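ULam111 (PDB 5WUT) probably hydrolyses internal beta-glucosidic bonds of laminarin, as a family 16 laminarinase with a beta-jelly-roll fold. Local coordinates at residues 123-135 against 146-158. Numbering follows the deposited sequence.
Sequences EYVGKEPHMVFTS and INTKRTRIDTIEQ
Strands 131-137 and 148-152 form an antiparallel beta hairpin of the jelly roll, and Val132 and Thr151 pair near its open end, away from the connecting loop, through two backbone hydrogen bonds, Val132 N to Thr151 O (3.0 Å) and Thr151 N to Val132 O (2.9 Å). Thr134 and Lys149 form the next hydrogen-bonded pair. Beyond it, Ser135 OG and Thr148 OG1 lie 2.8 Å apart in a hydroxyl-hydroxyl hydrogen bond, small polar groups suiting strands that come so close here. On the same face as this pair, Phe133 presents the rim of its ring to Arg150, whose guanidinium has CE2 of Phe133 over one of its flat sides, while Met131 bends at chi2 (-72°) to lay SD and CE across the CA-to-CG part of Arg152. The branched residues Val132 and Thr151 occupy the other face, where a water joins Thr134 OG1, Lys149 O and Thr151 OG1. The loop after strand 148-152 brings Glu157 against the loop that leads into strand 131-137. Glu157 OE2 takes two donors: Tyr124 OH on its anti lone pair (2.6 Å) and His130 N on its syn lone pair (2.7 Å). OE1 receives His130 ND1 at 2.8 Å, with the imidazole nearly perpendicular to the carboxylate. A bend at chi2 (86°) folds the Glu157 chain so that one carboxylate serves all three donors. With an alanine in place of Glu157 the carboxylate is gone, and Tyr124 OH and His130 N would probably lose their shared acceptor, the imidazole being freer to turn. On the Val132 face, Ile156 CG1 packs 3.7 Å from Val132 CG1, an apolar contact suited to two buried branched aliphatics. Alternating faces and paired backbone bonds mark an antiparallel hairpin in a larger jelly-roll sheet of glycosyl hydrolase family 16, its open-end loops cross-linked by Glu157.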
ATOM      1  N   GLU A 123      12.978  -1.733   5.241  1.00  8.97           N
ATOM      2  CA  GLU A 123      14.184  -0.965   4.929  1.00 10.30           C
ATOM      3  C   GLU A 123      13.809   0.494   4.777  1.00 10.74           C
ATOM      4  O   GLU A 123      12.947   0.842   3.965  1.00 12.29           O
ATOM      5  CB  GLU A 123      14.846  -1.439   3.646  1.00 13.43           C
ATOM      6  CG  GLU A 123      15.211  -2.889   3.619  1.00 12.73           C
ATOM      7  CD  GLU A 123      16.436  -3.207   4.449  1.00 16.45           C
ATOM      8  OE1 GLU A 123      17.215  -2.282   4.780  1.00 15.38           O
ATOM      9  OE2 GLU A 123      16.617  -4.403   4.765  1.00 16.18           O
ATOM     10  N   TYR A 124      14.469   1.349   5.544  1.00  9.75           N
ATOM     11  CA  TYR A 124      14.188   2.779   5.537  1.00 10.82           C
ATOM     12  C   TYR A 124      15.487   3.507   5.757  1.00 11.08           C
ATOM     13  O   TYR A 124      16.281   3.091   6.594  1.00 10.46           O
ATOM     14  CB  TYR A 124      13.180   3.127   6.627  1.00  9.82           C
ATOM     15  CG  TYR A 124      12.911   4.590   6.873  1.00 11.20           C
ATOM     16  CD1 TYR A 124      13.502   5.242   7.949  1.00 10.71           C
ATOM     17  CD2 TYR A 124      12.014   5.309   6.079  1.00 11.53           C
ATOM     18  CE1 TYR A 124      13.234   6.586   8.205  1.00 10.68           C
ATOM     19  CE2 TYR A 124      11.739   6.635   6.331  1.00 10.19           C
ATOM     20  CZ  TYR A 124      12.356   7.269   7.397  1.00 12.29           C
ATOM     21  OH  TYR A 124      12.087   8.589   7.650  1.00 12.60           O
ATOM     22  N   VAL A 125      15.734   4.554   4.983  1.00  9.86           N
ATOM     23  CA  VAL A 125      16.881   5.404   5.281  1.00  8.66           C
ATOM     24  C   VAL A 125      16.343   6.784   5.567  1.00 11.75           C
ATOM     25  O   VAL A 125      15.615   7.360   4.758  1.00 11.72           O
ATOM     26  CB  VAL A 125      17.934   5.411   4.151  1.00 10.71           C
ATOM     27  CG1 VAL A 125      18.617   4.061   4.080  1.00 12.28           C
ATOM     28  CG2 VAL A 125      17.317   5.767   2.799  1.00 13.95           C
ATOM     29  N   GLY A 126      16.676   7.306   6.741  1.00 10.41           N
ATOM     30  CA  GLY A 126      16.121   8.567   7.187  1.00 11.56           C
ATOM     31  C   GLY A 126      16.451   9.751   6.287  1.00 10.98           C
ATOM     32  O   GLY A 126      15.778  10.789   6.346  1.00 13.97           O
ATOM     33  N   LYS A 127      17.499   9.612   5.475  1.00 10.77           N
ATOM     34  CA  LYS A 127      17.853  10.653   4.513  1.00 12.92           C
ATOM     35  C   LYS A 127      16.841  10.769   3.374  1.00 15.43           C
ATOM     36  O   LYS A 127      16.849  11.751   2.630  1.00 16.11           O
ATOM     37  CB  LYS A 127      19.245  10.411   3.932  1.00 14.01           C
ATOM     38  CG  LYS A 127      19.360   9.146   3.103  1.00 12.55           C
ATOM     39  CD  LYS A 127      20.692   9.059   2.399  1.00 14.81           C
ATOM     40  CE  LYS A 127      20.787   7.811   1.551  1.00 18.18           C
ATOM     41  NZ  LYS A 127      22.106   7.687   0.842  1.00 18.80           N
ATOM     42  N   GLU A 128      15.980   9.760   3.244  1.00 11.93           N
ATOM     43  CA  GLU A 128      14.903   9.774   2.253  1.00 13.46           C
ATOM     44  C   GLU A 128      13.564   9.523   2.927  1.00 12.34           C
ATOM     45  O   GLU A 128      13.048   8.398   2.908  1.00 13.09           O
ATOM     46  CB  GLU A 128      15.124   8.719   1.171  1.00 15.41           C
ATOM     47  CG  GLU A 128      16.335   8.929   0.280  1.00 21.38           C
ATOM     48  CD  GLU A 128      16.376   7.914  -0.852  1.00 33.18           C
ATOM     49  OE1 GLU A 128      15.294   7.623  -1.418  1.00 28.17           O
ATOM     50  OE2 GLU A 128      17.479   7.404  -1.162  1.00 33.91           O
ATOM     51  N   PRO A 129      12.978  10.569   3.524  1.00 11.57           N
ATOM     52  CA  PRO A 129      11.710  10.383   4.232  1.00 12.98           C
ATOM     53  C   PRO A 129      10.602   9.903   3.309  1.00 11.46           C
ATOM     54  O   PRO A 129      10.676  10.123   2.086  1.00 11.71           O
ATOM     55  CB  PRO A 129      11.387  11.777   4.770  1.00 14.85           C
ATOM     56  CG  PRO A 129      12.710  12.493   4.799  1.00 16.86           C
ATOM     57  CD  PRO A 129      13.505  11.939   3.661  1.00 13.63           C
ATOM     58  N   HIS A 130       9.597   9.261   3.901  1.00 11.94           N
ATOM     59  CA  HIS A 130       8.377   8.890   3.183  1.00 12.43           C
ATOM     60  C   HIS A 130       8.603   7.824   2.120  1.00 12.88           C
ATOM     61  O   HIS A 130       7.806   7.708   1.191  1.00 13.08           O
ATOM     62  CB  HIS A 130       7.743  10.126   2.532  1.00 14.31           C
ATOM     63  CG  HIS A 130       7.599  11.288   3.459  1.00 15.09           C
ATOM     64  ND1 HIS A 130       7.327  11.141   4.802  1.00 14.95           N
ATOM     65  CD2 HIS A 130       7.682  12.619   3.232  1.00 23.02           C
ATOM     66  CE1 HIS A 130       7.248  12.334   5.364  1.00 21.29           C
ATOM     67  NE2 HIS A 130       7.458  13.247   4.433  1.00 24.85           N
ATOM     68  N   MET A 131       9.695   7.068   2.247  1.00  9.75           N
ATOM     69  CA  MET A 131      10.010   5.983   1.316  1.00 12.54           C
ATOM     70  C   MET A 131      10.428   4.744   2.089  1.00 10.15           C
ATOM     71  O   MET A 131      11.119   4.849   3.109  1.00 11.32           O
ATOM     72  CB  MET A 131      11.156   6.363   0.359  1.00 14.15           C
ATOM     73  CG  MET A 131      10.952   7.606  -0.479  1.00 18.35           C
ATOM     74  SD  MET A 131       9.736   7.350  -1.778  1.00 20.14           S
ATOM     75  CE  MET A 131       9.140   9.031  -1.981  1.00 24.04           C
ATOM     76  N   VAL A 132      10.011   3.575   1.612  1.00 11.55           N
ATOM     77  CA  VAL A 132      10.594   2.318   2.085  1.00 11.58           C
ATOM     78  C   VAL A 132      11.062   1.487   0.907  1.00 12.35           C
ATOM     79  O   VAL A 132      10.628   1.697  -0.227  1.00 12.67           O
ATOM     80  CB  VAL A 132       9.615   1.494   2.922  1.00 10.82           C
ATOM     81  CG1 VAL A 132       9.160   2.296   4.126  1.00 14.14           C
ATOM     82  CG2 VAL A 132       8.433   1.051   2.071  1.00 12.33           C
ATOM     83  N   PHE A 133      11.938   0.528   1.183  1.00  9.97           N
ATOM     84  CA  PHE A 133      12.530  -0.302   0.141  1.00 11.24           C
ATOM     85  C   PHE A 133      12.281  -1.759   0.475  1.00 11.79           C
ATOM     86  O   PHE A 133      12.321  -2.124   1.644  1.00 11.92           O
ATOM     87  CB  PHE A 133      14.032  -0.024   0.021  1.00 15.03           C
ATOM     88  CG  PHE A 133      14.364   1.420  -0.243  1.00 17.68           C
ATOM     89  CD1 PHE A 133      14.425   2.342   0.797  1.00 17.94           C
ATOM     90  CD2 PHE A 133      14.620   1.856  -1.530  1.00 19.57           C
ATOM     91  CE1 PHE A 133      14.723   3.675   0.551  1.00 19.07           C
ATOM     92  CE2 PHE A 133      14.919   3.189  -1.778  1.00 20.27           C
ATOM     93  CZ  PHE A 133      14.971   4.092  -0.733  1.00 22.45           C
ATOM     94  N   THR A 134      11.982  -2.568  -0.538  1.00  9.19           N
ATOM     95  CA  THR A 134      11.839  -4.017  -0.389  1.00  8.13           C
ATOM     96  C   THR A 134      12.698  -4.646  -1.464  1.00 10.74           C
ATOM     97  O   THR A 134      12.581  -4.270  -2.630  1.00  9.70           O
ATOM     98  CB  THR A 134      10.383  -4.476  -0.531  1.00  9.17           C
ATOM     99  OG1 THR A 134       9.852  -3.984  -1.769  1.00 10.22           O
ATOM    100  CG2 THR A 134       9.550  -3.936   0.612  1.00 10.59           C
ATOM    101  N   SER A 135      13.580  -5.571  -1.075  1.00  9.86           N
ATOM    102  CA  SER A 135      14.647  -6.036  -1.964  1.00  9.88           C
ATOM    103  C   SER A 135      15.054  -7.472  -1.726  1.00 10.55           C
ATOM    104  O   SER A 135      14.803  -8.045  -0.658  1.00 10.29           O
ATOM    105  CB  SER A 135      15.905  -5.176  -1.813  1.00 11.54           C
ATOM    106  OG  SER A 135      15.612  -3.798  -1.679  1.00 14.07           O
ATOM    107  N   ILE A 146      19.087  -5.146  -8.600  1.00 13.16           N
ATOM    108  CA  ILE A 146      18.003  -4.686  -9.459  1.00 15.07           C
ATOM    109  C   ILE A 146      16.664  -5.213  -8.971  1.00 12.39           C
ATOM    110  O   ILE A 146      15.611  -4.743  -9.422  1.00 12.49           O
ATOM    111  CB  ILE A 146      18.176  -5.119 -10.919  1.00 17.63           C
ATOM    112  CG1 ILE A 146      18.104  -6.645 -11.034  1.00 17.25           C
ATOM    113  CG2 ILE A 146      19.466  -4.548 -11.474  1.00 25.49           C
ATOM    114  CD1 ILE A 146      17.424  -7.136 -12.282  1.00 26.54           C
ATOM    115  N   ASN A 147      16.701  -6.203  -8.075  1.00 12.15           N
ATOM    116  CA  ASN A 147      15.467  -6.782  -7.538  1.00 11.15           C
ATOM    117  C   ASN A 147      15.072  -6.029  -6.274  1.00 12.43           C
ATOM    118  O   ASN A 147      15.296  -6.453  -5.124  1.00 11.03           O
ATOM    119  CB  ASN A 147      15.622  -8.288  -7.304  1.00  8.78           C
ATOM    120  CG  ASN A 147      15.870  -9.037  -8.598  1.00 11.57           C
ATOM    121  OD1 ASN A 147      15.149  -8.844  -9.584  1.00 14.66           O
ATOM    122  ND2 ASN A 147      16.909  -9.851  -8.623  1.00 10.94           N
ATOM    123  N   THR A 148      14.501  -4.858  -6.518  1.00 10.44           N
ATOM    124  CA  THR A 148      14.181  -3.922  -5.468  1.00 10.48           C
ATOM    125  C   THR A 148      13.026  -3.041  -5.917  1.00 11.38           C
ATOM    126  O   THR A 148      12.752  -2.892  -7.111  1.00 14.13           O
ATOM    127  CB  THR A 148      15.408  -3.052  -5.084  1.00 12.66           C
ATOM    128  OG1 THR A 148      15.112  -2.279  -3.922  1.00 12.90           O
ATOM    129  CG2 THR A 148      15.852  -2.120  -6.225  1.00 13.51           C
ATOM    130  N   LYS A 149      12.315  -2.504  -4.942  1.00 11.83           N
ATOM    131  CA  LYS A 149      11.228  -1.583  -5.214  1.00 12.59           C
ATOM    132  C   LYS A 149      11.229  -0.494  -4.162  1.00 11.92           C
ATOM    133  O   LYS A 149      11.319  -0.786  -2.978  1.00 12.34           O
ATOM    134  CB  LYS A 149       9.886  -2.309  -5.217  1.00 11.91           C
ATOM    135  CG  LYS A 149       8.680  -1.406  -5.470  1.00 20.52           C
ATOM    136  CD  LYS A 149       8.538  -1.062  -6.940  1.00 25.88           C
ATOM    137  CE  LYS A 149       7.126  -0.570  -7.255  1.00 27.48           C
ATOM    138  NZ  LYS A 149       6.918   0.836  -6.791  1.00 30.69           N
ATOM    139  N   ARG A 150      11.135   0.758  -4.597  1.00 11.59           N
ATOM    140  CA  ARG A 150      10.972   1.894  -3.707  1.00 12.30           C
ATOM    141  C   ARG A 150       9.490   2.260  -3.662  1.00 15.02           C
ATOM    142  O   ARG A 150       8.865   2.513  -4.700  1.00 13.93           O
ATOM    143  CB  ARG A 150      11.802   3.082  -4.203  1.00 16.19           C
ATOM    144  CG  ARG A 150      11.681   4.365  -3.397  1.00 24.85           C
ATOM    145  CD  ARG A 150      12.193   5.535  -4.236  1.00 30.70           C
ATOM    146  NE  ARG A 150      13.500   5.232  -4.816  1.00 34.44           N
ATOM    147  CZ  ARG A 150      14.668   5.545  -4.265  1.00 35.26           C
ATOM    148  NH1 ARG A 150      14.711   6.179  -3.103  1.00 36.34           N
ATOM    149  NH2 ARG A 150      15.798   5.220  -4.883  1.00 38.67           N
ATOM    150  N   THR A 151       8.927   2.282  -2.461  1.00 12.33           N
ATOM    151  CA  THR A 151       7.511   2.571  -2.285  1.00 11.44           C
ATOM    152  C   THR A 151       7.322   3.845  -1.488  1.00 12.18           C
ATOM    153  O   THR A 151       7.835   3.984  -0.383  1.00 11.08           O
ATOM    154  CB  THR A 151       6.779   1.405  -1.585  1.00 10.83           C
ATOM    155  OG1 THR A 151       6.943   0.213  -2.359  1.00 13.42           O
ATOM    156  CG2 THR A 151       5.290   1.700  -1.444  1.00 13.06           C
ATOM    157  N   ARG A 152       6.589   4.781  -2.066  1.00 10.49           N
ATOM    158  CA  ARG A 152       6.281   6.024  -1.385  1.00 11.32           C
ATOM    159  C   ARG A 152       5.122   5.882  -0.415  1.00 10.98           C
ATOM    160  O   ARG A 152       4.043   5.418  -0.778  1.00 10.21           O
ATOM    161  CB  ARG A 152       5.962   7.123  -2.391  1.00 11.91           C
ATOM    162  CG  ARG A 152       5.488   8.381  -1.715  1.00 13.94           C
ATOM    163  CD  ARG A 152       5.227   9.505  -2.704  1.00 20.48           C
ATOM    164  NE  ARG A 152       4.436  10.562  -2.084  1.00 18.38           N
ATOM    165  CZ  ARG A 152       3.890  11.571  -2.757  1.00 18.49           C
ATOM    166  NH1 ARG A 152       4.062  11.658  -4.069  1.00 19.22           N
ATOM    167  NH2 ARG A 152       3.173  12.487  -2.118  1.00 22.99           N
ATOM    168  N   ILE A 153       5.347   6.312   0.823  1.00 10.52           N
ATOM    169  CA  ILE A 153       4.341   6.255   1.875  1.00 12.58           C
ATOM    170  C   ILE A 153       4.552   7.470   2.767  1.00 11.17           C
ATOM    171  O   ILE A 153       5.447   7.471   3.616  1.00 12.58           O
ATOM    172  CB  ILE A 153       4.442   4.944   2.724  1.00 11.39           C
ATOM    173  CG1 ILE A 153       4.496   3.706   1.820  1.00 15.03           C
ATOM    174  CG2 ILE A 153       3.316   4.875   3.738  1.00 13.66           C
ATOM    175  CD1 ILE A 153       4.599   2.360   2.546  1.00 13.78           C
ATOM    176  N   ASP A 154       3.762   8.529   2.580  1.00 11.62           N
ATOM    177  CA  ASP A 154       4.059   9.778   3.288  1.00 14.11           C
ATOM    178  C   ASP A 154       3.828   9.709   4.791  1.00 12.81           C
ATOM    179  O   ASP A 154       4.299  10.573   5.535  1.00 15.57           O
ATOM    180  CB  ASP A 154       3.230  10.927   2.709  1.00 16.46           C
ATOM    181  CG  ASP A 154       3.722  11.371   1.359  1.00 20.86           C
ATOM    182  OD1 ASP A 154       4.730  10.814   0.867  1.00 19.12           O
ATOM    183  OD2 ASP A 154       3.100  12.285   0.783  1.00 23.05           O
ATOM    184  N   THR A 155       3.089   8.699   5.233  1.00 13.77           N
ATOM    185  CA  THR A 155       2.781   8.517   6.641  1.00 11.59           C
ATOM    186  C   THR A 155       3.699   7.521   7.349  1.00 11.18           C
ATOM    187  O   THR A 155       3.461   7.200   8.505  1.00 12.78           O
ATOM    188  CB  THR A 155       1.342   7.991   6.833  1.00 13.25           C
ATOM    189  OG1 THR A 155       1.176   6.809   6.044  1.00 13.79           O
ATOM    190  CG2 THR A 155       0.331   9.024   6.398  1.00 15.84           C
ATOM    191  N   ILE A 156       4.742   7.032   6.682  1.00 10.50           N
ATOM    192  CA  ILE A 156       5.467   5.887   7.251  1.00 10.00           C
ATOM    193  C   ILE A 156       6.172   6.212   8.577  1.00 11.74           C
ATOM    194  O   ILE A 156       6.339   5.335   9.421  1.00 11.38           O
ATOM    195  CB  ILE A 156       6.501   5.305   6.236  1.00  9.02           C
ATOM    196  CG1 ILE A 156       6.856   3.846   6.585  1.00  8.23           C
ATOM    197  CG2 ILE A 156       7.746   6.195   6.112  1.00  9.94           C
ATOM    198  CD1 ILE A 156       5.722   2.848   6.320  1.00 10.90           C
ATOM    199  N   GLU A 157       6.547   7.470   8.774  1.00 11.88           N
ATOM    200  CA  GLU A 157       7.197   7.884  10.012  1.00 12.04           C
ATOM    201  C   GLU A 157       6.211   8.009  11.180  1.00 11.30           C
ATOM    202  O   GLU A 157       6.632   8.168  12.332  1.00 14.75           O
ATOM    203  CB  GLU A 157       7.925   9.217   9.810  1.00 14.35           C
ATOM    204  CG  GLU A 157       9.158   9.164   8.921  1.00 12.51           C
ATOM    205  CD  GLU A 157       8.851   9.321   7.445  1.00 10.84           C
ATOM    206  OE1 GLU A 157       7.662   9.553   7.094  1.00 13.59           O
ATOM    207  OE2 GLU A 157       9.798   9.218   6.627  1.00 11.49           O
ATOM    208  N   GLN A 158       4.911   7.965  10.894  1.00 13.03           N
ATOM    209  CA  GLN A 158       3.894   8.135  11.940  1.00 13.43           C
ATOM    210  C   GLN A 158       3.437   6.798  12.490  1.00 15.20           C
ATOM    211  O   GLN A 158       2.888   5.986  11.749  1.00 15.50           O
ATOM    212  CB  GLN A 158       2.668   8.886  11.396  1.00 18.55           C
ATOM    213  CG  GLN A 158       2.945  10.284  10.858  1.00 19.97           C
ATOM    214  CD  GLN A 158       1.835  10.781   9.939  1.00 25.33           C
ATOM    215  OE1 GLN A 158       0.653  10.528  10.178  1.00 35.42           O
ATOM    216  NE2 GLN A 158       2.213  11.490   8.877  1.00 27.56           N
TER
HETATM  217  O   HOH W   1       8.995  -1.194  -1.559  1.00 14.04           O